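Local coordinates for protein ferric enterobactin receptor PIRA (Pseudomonas aeruginosa, PDB 5FP2) that probably takes up ferric enterobactin and related iron-siderophore complexes across the outer membrane as a TonB-dependent receptor, at residues V171-P176 with A183-N188; Y204-K209 with N237-G242. All blocks are in the same frame, centred on the assembly; numbering follows the deposited sequence.

Interaction 1: residues V171-P176 with A183-N188; sequences VFTNIP and ATRRAN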
loop_
_atom_site.group_PDB
_atom_site.type_symbol
_atom_site.label_atom_id
_atom_site.label_comp_id
_atom_site.label_asym_id
_atom_site.label_seq_id
_atom_site.Cartn_x
_atom_site.Cartn_y
_atom_site.Cartn_z
ATOM N N VAL A 171 -18.494 13.789 1.098
ATOM C CA VAL A 171 -17.800 15.060 1.099
ATOM C C VAL A 171 -16.976 15.248 2.367
ATOM O O VAL A 171 -17.444 15.003 3.482
ATOM C CB VAL A 171 -18.756 16.239 0.946
ATOM C CG1 VAL A 171 -17.976 17.447 0.454
ATOM C CG2 VAL A 171 -19.873 15.878 -0.016
ATOM N N PHE A 172 -15.752 15.724 2.183
ATOM C CA PHE A 172 -14.846 15.945 3.296
ATOM C C PHE A 172 -14.160 17.283 3.128
ATOM O O PHE A 172 -13.768 17.655 2.016
ATOM C CB PHE A 172 -13.790 14.847 3.336
ATOM C CG PHE A 172 -12.727 15.070 4.368
ATOM C CD1 PHE A 172 -11.632 15.868 4.093
ATOM C CD2 PHE A 172 -12.822 14.473 5.605
ATOM C CE1 PHE A 172 -10.637 16.052 5.029
ATOM C CE2 PHE A 172 -11.839 14.666 6.567
ATOM C CZ PHE A 172 -10.731 15.442 6.274
ATOM N N THR A 173 -13.959 17.973 4.243
ATOM C CA THR A 173 -13.326 19.272 4.208
ATOM C C THR A 173 -12.538 19.482 5.498
ATOM O O THR A 173 -13.030 19.258 6.604
ATOM C CB THR A 173 -14.366 20.385 3.997
ATOM O OG1 THR A 173 -13.772 21.654 4.268
ATOM C CG2 THR A 173 -15.561 20.183 4.906
ATOM N N ASN A 174 -11.270 19.827 5.332
ATOM C CA ASN A 174 -10.383 20.068 6.435
ATOM C C ASN A 174 -9.955 21.517 6.404
ATOM O O ASN A 174 -9.322 21.953 5.452
ATOM C CB ASN A 174 -9.167 19.165 6.282
ATOM C CG ASN A 174 -8.052 19.526 7.226
ATOM O OD1 ASN A 174 -8.122 19.229 8.408
ATOM N ND2 ASN A 174 -7.018 20.173 6.709
ATOM N N ILE A 175 -10.256 22.252 7.469
ATOM C CA ILE A 175 -9.863 23.658 7.568
ATOM C C ILE A 175 -8.840 23.887 8.689
ATOM O O ILE A 175 -9.171 23.804 9.877
ATOM C CB ILE A 175 -11.095 24.552 7.806
ATOM C CG1 ILE A 175 -12.090 24.419 6.641
ATOM C CG2 ILE A 175 -10.667 26.001 7.982
ATOM C CD1 ILE A 175 -13.534 24.325 7.077
ATOM N N PRO A 176 -7.585 24.181 8.313
ATOM C CA PRO A 176 -6.555 24.621 9.248
ATOM C C PRO A 176 -6.998 25.834 10.033
ATOM O O PRO A 176 -7.565 26.752 9.466
ATOM C CB PRO A 176 -5.400 25.018 8.331
ATOM C CG PRO A 176 -5.582 24.199 7.105
ATOM C CD PRO A 176 -7.062 24.011 6.946
ATOM N N ALA A 183 -6.827 25.213 3.012
ATOM C CA ALA A 183 -7.910 24.274 3.258
ATOM C C ALA A 183 -7.991 23.197 2.177
ATOM O O ALA A 183 -7.379 23.309 1.113
ATOM C CB ALA A 183 -9.230 25.009 3.355
ATOM N N THR A 184 -8.712 22.127 2.492
ATOM C CA THR A 184 -8.941 21.042 1.562
ATOM C C THR A 184 -10.406 20.668 1.517
ATOM O O THR A 184 -11.105 20.644 2.517
ATOM C CB THR A 184 -8.118 19.793 1.916
ATOM O OG1 THR A 184 -6.731 20.069 1.715
ATOM C CG2 THR A 184 -8.497 18.641 1.029
ATOM N N ARG A 185 -10.896 20.485 0.301
ATOM C CA ARG A 185 -12.181 19.836 0.085
ATOM C C ARG A 185 -11.998 18.672 -0.856
ATOM O O ARG A 185 -11.365 18.814 -1.900
ATOM C CB ARG A 185 -13.196 20.809 -0.502
ATOM C CG ARG A 185 -14.594 20.231 -0.545
ATOM C CD ARG A 185 -15.549 21.223 -1.194
ATOM N NE ARG A 185 -15.731 22.412 -0.364
ATOM C CZ ARG A 185 -16.449 22.445 0.757
ATOM N NH1 ARG A 185 -17.034 21.336 1.220
ATOM N NH2 ARG A 185 -16.560 23.587 1.435
ATOM N N ARG A 186 -12.448 17.498 -0.433
ATOM C CA ARG A 186 -12.531 16.384 -1.351
ATOM C C ARG A 186 -13.903 15.732 -1.325
ATOM O O ARG A 186 -14.743 16.033 -0.488
ATOM C CB ARG A 186 -11.421 15.360 -1.083
ATOM C CG ARG A 186 -11.362 14.820 0.339
ATOM C CD ARG A 186 -10.345 13.701 0.471
ATOM N NE ARG A 186 -10.503 13.046 1.753
ATOM C CZ ARG A 186 -11.361 12.065 2.021
ATOM N NH1 ARG A 186 -12.034 11.469 1.044
ATOM N NH2 ARG A 186 -11.446 11.596 3.276
ATOM N N ALA A 187 -14.145 14.888 -2.314
ATOM C CA ALA A 187 -15.496 14.597 -2.789
ATOM C C ALA A 187 -15.403 13.363 -3.663
ATOM O O ALA A 187 -14.585 13.318 -4.576
ATOM C CB ALA A 187 -16.030 15.756 -3.612
ATOM N N ASN A 188 -16.173 12.337 -3.335
ATOM C CA ASN A 188 -16.125 11.109 -4.103
ATOM C C ASN A 188 -17.370 10.259 -3.981
ATOM O O ASN A 188 -18.221 10.471 -3.123
ATOM C CB ASN A 188 -14.919 10.283 -3.693
ATOM C CG ASN A 188 -14.757 10.209 -2.173
ATOM O OD1 ASN A 188 -15.474 9.480 -1.468
ATOM N ND2 ASN A 188 -13.824 10.992 -1.661
#
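Phe-172 and Arg-186 face each other as a hydrogen-bonded pair of two antiparallel strands, and their side chains make the tightly packed half of the contact. The guanidinium of Arg-186 lies flat on the phenyl ring, the centres 4.6 Å apart and the planes turned by 20°. NH2 lies over the ring face, 3.9 Å from CG and CD2 of Phe-172 alike, while CB of Phe-172 sits over the centre of the guanidinium, so the stack is offset toward the CB end of the ring. From a CG set between the backbone N and the carbonyl carbon (chi1 56°), the extended arginine chain takes the guanidinium across to the neighbouring strand's ring. Arginine suits this buried place because it offers a flat face for stacking while its N-H groups remain available: NH1 forms a salt bridge with Glu-129 and NH2 a hydrogen bond to Pro-53 O, both on the plug side. Asn-174 and Thr-184 share this inward face and pack against loop residues Val-54 and Asn-55.

The opposite face, with Val-171, Thr-173 and Arg-185, is looser. The exposed Arg-185 places NH1 4.0 Å from CB of Thr-173 and 4.1 Å from CG1 of Val-171, and the bond of Thr-173 OG1 to Thr-184 O is weak. Strands 166-176 and 184-194 form a beta hairpin at the start of the 22-strand barrel, its inner face packed on the plug, as in TonB-dependent receptors.

Interaction 2: residues Y204-K209 with N237-G242; sequences YGSANK and NRDLSG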
loop_
_atom_site.group_PDB
_atom_site.type_symbol
_atom_site.label_atom_id
_atom_site.label_comp_id
_atom_site.label_asym_id
_atom_site.label_seq_id
_atom_site.Cartn_x
_atom_site.Cartn_y
_atom_site.Cartn_z
ATOM N N TYR A 204 -16.142 4.368 -9.529
ATOM C CA TYR A 204 -15.772 5.293 -8.444
ATOM C C TYR A 204 -14.821 6.401 -8.890
ATOM O O TYR A 204 -14.107 6.285 -9.892
ATOM C CB TYR A 204 -15.129 4.539 -7.298
ATOM C CG TYR A 204 -13.756 3.984 -7.606
ATOM C CD1 TYR A 204 -12.691 4.824 -7.858
ATOM C CD2 TYR A 204 -13.501 2.620 -7.516
ATOM C CE1 TYR A 204 -11.418 4.324 -8.066
ATOM C CE2 TYR A 204 -12.249 2.100 -7.789
ATOM C CZ TYR A 204 -11.201 2.960 -8.040
ATOM O OH TYR A 204 -9.930 2.476 -8.278
ATOM N N GLY A 205 -14.884 7.532 -8.201
ATOM C CA GLY A 205 -14.265 8.732 -8.741
ATOM C C GLY A 205 -14.248 9.809 -7.699
ATOM O O GLY A 205 -14.800 9.613 -6.594
ATOM N N SER A 206 -13.414 10.819 -7.922
ATOM C CA SER A 206 -13.081 11.741 -6.843
ATOM C C SER A 206 -12.546 13.055 -7.388
ATOM O O SER A 206 -11.931 13.113 -8.455
ATOM C CB SER A 206 -12.083 11.111 -5.861
ATOM O OG SER A 206 -10.757 11.180 -6.362
ATOM N N ALA A 207 -12.784 14.106 -6.624
ATOM C CA ALA A 207 -12.330 15.433 -6.980
ATOM C C ALA A 207 -11.874 16.136 -5.706
ATOM O O ALA A 207 -12.522 16.027 -4.667
ATOM C CB ALA A 207 -13.464 16.196 -7.645
ATOM N N ASN A 208 -10.716 16.783 -5.778
ATOM C CA ASN A 208 -9.906 17.091 -4.597
ATOM C C ASN A 208 -9.202 18.416 -4.792
ATOM O O ASN A 208 -8.461 18.600 -5.748
ATOM C CB ASN A 208 -8.855 16.014 -4.399
ATOM C CG ASN A 208 -9.458 14.689 -3.979
ATOM O OD1 ASN A 208 -10.681 14.506 -3.999
ATOM N ND2 ASN A 208 -8.597 13.770 -3.533
ATOM N N LYS A 209 -9.459 19.365 -3.916
ATOM C CA LYS A 209 -8.956 20.710 -4.123
ATOM C C LYS A 209 -8.234 21.086 -2.844
ATOM O O LYS A 209 -8.653 20.673 -1.764
ATOM C CB LYS A 209 -10.124 21.642 -4.415
ATOM C CG LYS A 209 -9.750 23.032 -4.900
ATOM C CD LYS A 209 -10.826 23.604 -5.824
ATOM C CE LYS A 209 -11.247 22.603 -6.912
ATOM N NZ LYS A 209 -11.741 23.208 -8.185
ATOM N N ASN A 237 -7.052 17.460 -7.912
ATOM C CA ASN A 237 -7.046 16.103 -8.464
ATOM C C ASN A 237 -8.423 15.648 -8.882
ATOM O O ASN A 237 -9.400 15.828 -8.168
ATOM C CB ASN A 237 -6.523 15.072 -7.463
ATOM C CG ASN A 237 -5.197 15.456 -6.882
ATOM O OD1 ASN A 237 -4.148 15.203 -7.477
ATOM N ND2 ASN A 237 -5.232 16.106 -5.721
ATOM N N ARG A 238 -8.466 14.924 -9.984
ATOM C CA ARG A 238 -9.676 14.247 -10.386
ATOM C C ARG A 238 -9.282 12.857 -10.846
ATOM O O ARG A 238 -8.256 12.677 -11.514
ATOM C CB ARG A 238 -10.373 15.041 -11.507
ATOM C CG ARG A 238 -11.892 14.916 -11.489
ATOM C CD ARG A 238 -12.583 16.149 -12.038
ATOM N NE ARG A 238 -11.791 17.364 -11.879
ATOM C CZ ARG A 238 -11.198 18.017 -12.880
ATOM N NH1 ARG A 238 -11.269 17.579 -14.145
ATOM N NH2 ARG A 238 -10.528 19.135 -12.617
ATOM N N ASP A 239 -10.049 11.864 -10.429
ATOM C CA ASP A 239 -9.850 10.535 -10.950
ATOM C C ASP A 239 -11.183 9.859 -11.116
ATOM O O ASP A 239 -12.146 10.178 -10.417
ATOM C CB ASP A 239 -8.920 9.717 -10.042
ATOM C CG ASP A 239 -9.540 9.380 -8.698
ATOM O OD1 ASP A 239 -10.783 9.184 -8.653
ATOM O OD2 ASP A 239 -8.771 9.253 -7.707
ATOM N N LEU A 240 -11.243 8.965 -12.092
ATOM C CA LEU A 240 -12.373 8.068 -12.253
ATOM C C LEU A 240 -11.863 6.701 -12.719
ATOM O O LEU A 240 -10.864 6.605 -13.447
ATOM C CB LEU A 240 -13.341 8.654 -13.274
ATOM C CG LEU A 240 -14.826 8.349 -13.068
ATOM C CD1 LEU A 240 -15.708 9.174 -14.012
ATOM C CD2 LEU A 240 -15.064 6.856 -13.268
ATOM N N SER A 241 -12.498 5.636 -12.241
ATOM C CA SER A 241 -12.165 4.293 -12.700
ATOM C C SER A 241 -13.433 3.469 -12.805
ATOM O O SER A 241 -14.275 3.530 -11.911
ATOM C CB SER A 241 -11.214 3.604 -11.733
ATOM O OG SER A 241 -10.861 2.320 -12.243
ATOM N N GLY A 242 -13.585 2.744 -13.921
ATOM C CA GLY A 242 -14.758 1.900 -14.134
ATOM C C GLY A 242 -14.409 0.438 -14.267
ATOM O O GLY A 242 -13.365 0.084 -14.818
#
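Tyr-204, Ser-206 and Asn-208 pair with Ser-241, Asp-239 and Asn-237 as antiparallel hydrogen-bonded pairs, the strand directions 178° apart and the axes 4.6 Å apart at closest approach; in the last pair the bond from Asn-208 N to Asn-237 O is weak. On the face these six share, Ser-241 CB lies over one face of the Tyr-204 ring, off-centre toward CE1 and CZ, in a CH-pi contact 4.1 Å from the centroid. A small serine suits the partner position because its methylene can approach CE1 and CZ, each at 3.7 Å. Next along the ladder, the side chains of Ser-206 and Asp-239 meet directly, with OG giving a weak hydrogen bond to OD1 of the aspartate at 3.0 Å. Pro-127 touches Tyr-204, Ser-206 and Asp-239, so a loop from the plug region packs on this polar face.

The other face carries Gly-205, Ala-207, Arg-238 and Leu-240. The CA of Gly-205 is 4.0 Å from CA of Leu-240, and glycine suits this non-hydrogen-bonded pair, where a CB would lie close to Asp-239 O and Leu-240 CG. CD2 of Leu-240 lies 3.6 Å from Tyr-204 O, and CG of Arg-238 lies 3.5 Å from Ser-206 O; both side chains are on the surface. Polar side chains (Tyr, Ser, Asn, Asp) toward the plug and a mix of Gly, Ala, Leu and Arg outside line this wall of a TonB-dependent receptor beta-barrel.

In the fold
Along the chain the two contacts follow one another, interaction 1 first, and their centres lie about 14 Å apart on the same side of the molecule. Both belong to the antiparallel 22-strand barrel: interaction 1 joins strands 166-176 and 184-194, and interaction 2 joins strands 199-210 and 235-247. Strands 184-194 and 199-210 are neighbours, so the two contacts are adjacent strand pairs of one wall, linked by probable hydrogen bonds from Lys-209 N to Arg-185 O and Ala-207 N to Ala-187 O. Strand 708-716 pairs with strand 166-176 to close the barrel, whose inward face here meets residues of the plug region, as expected for a TonB-dependent receptor.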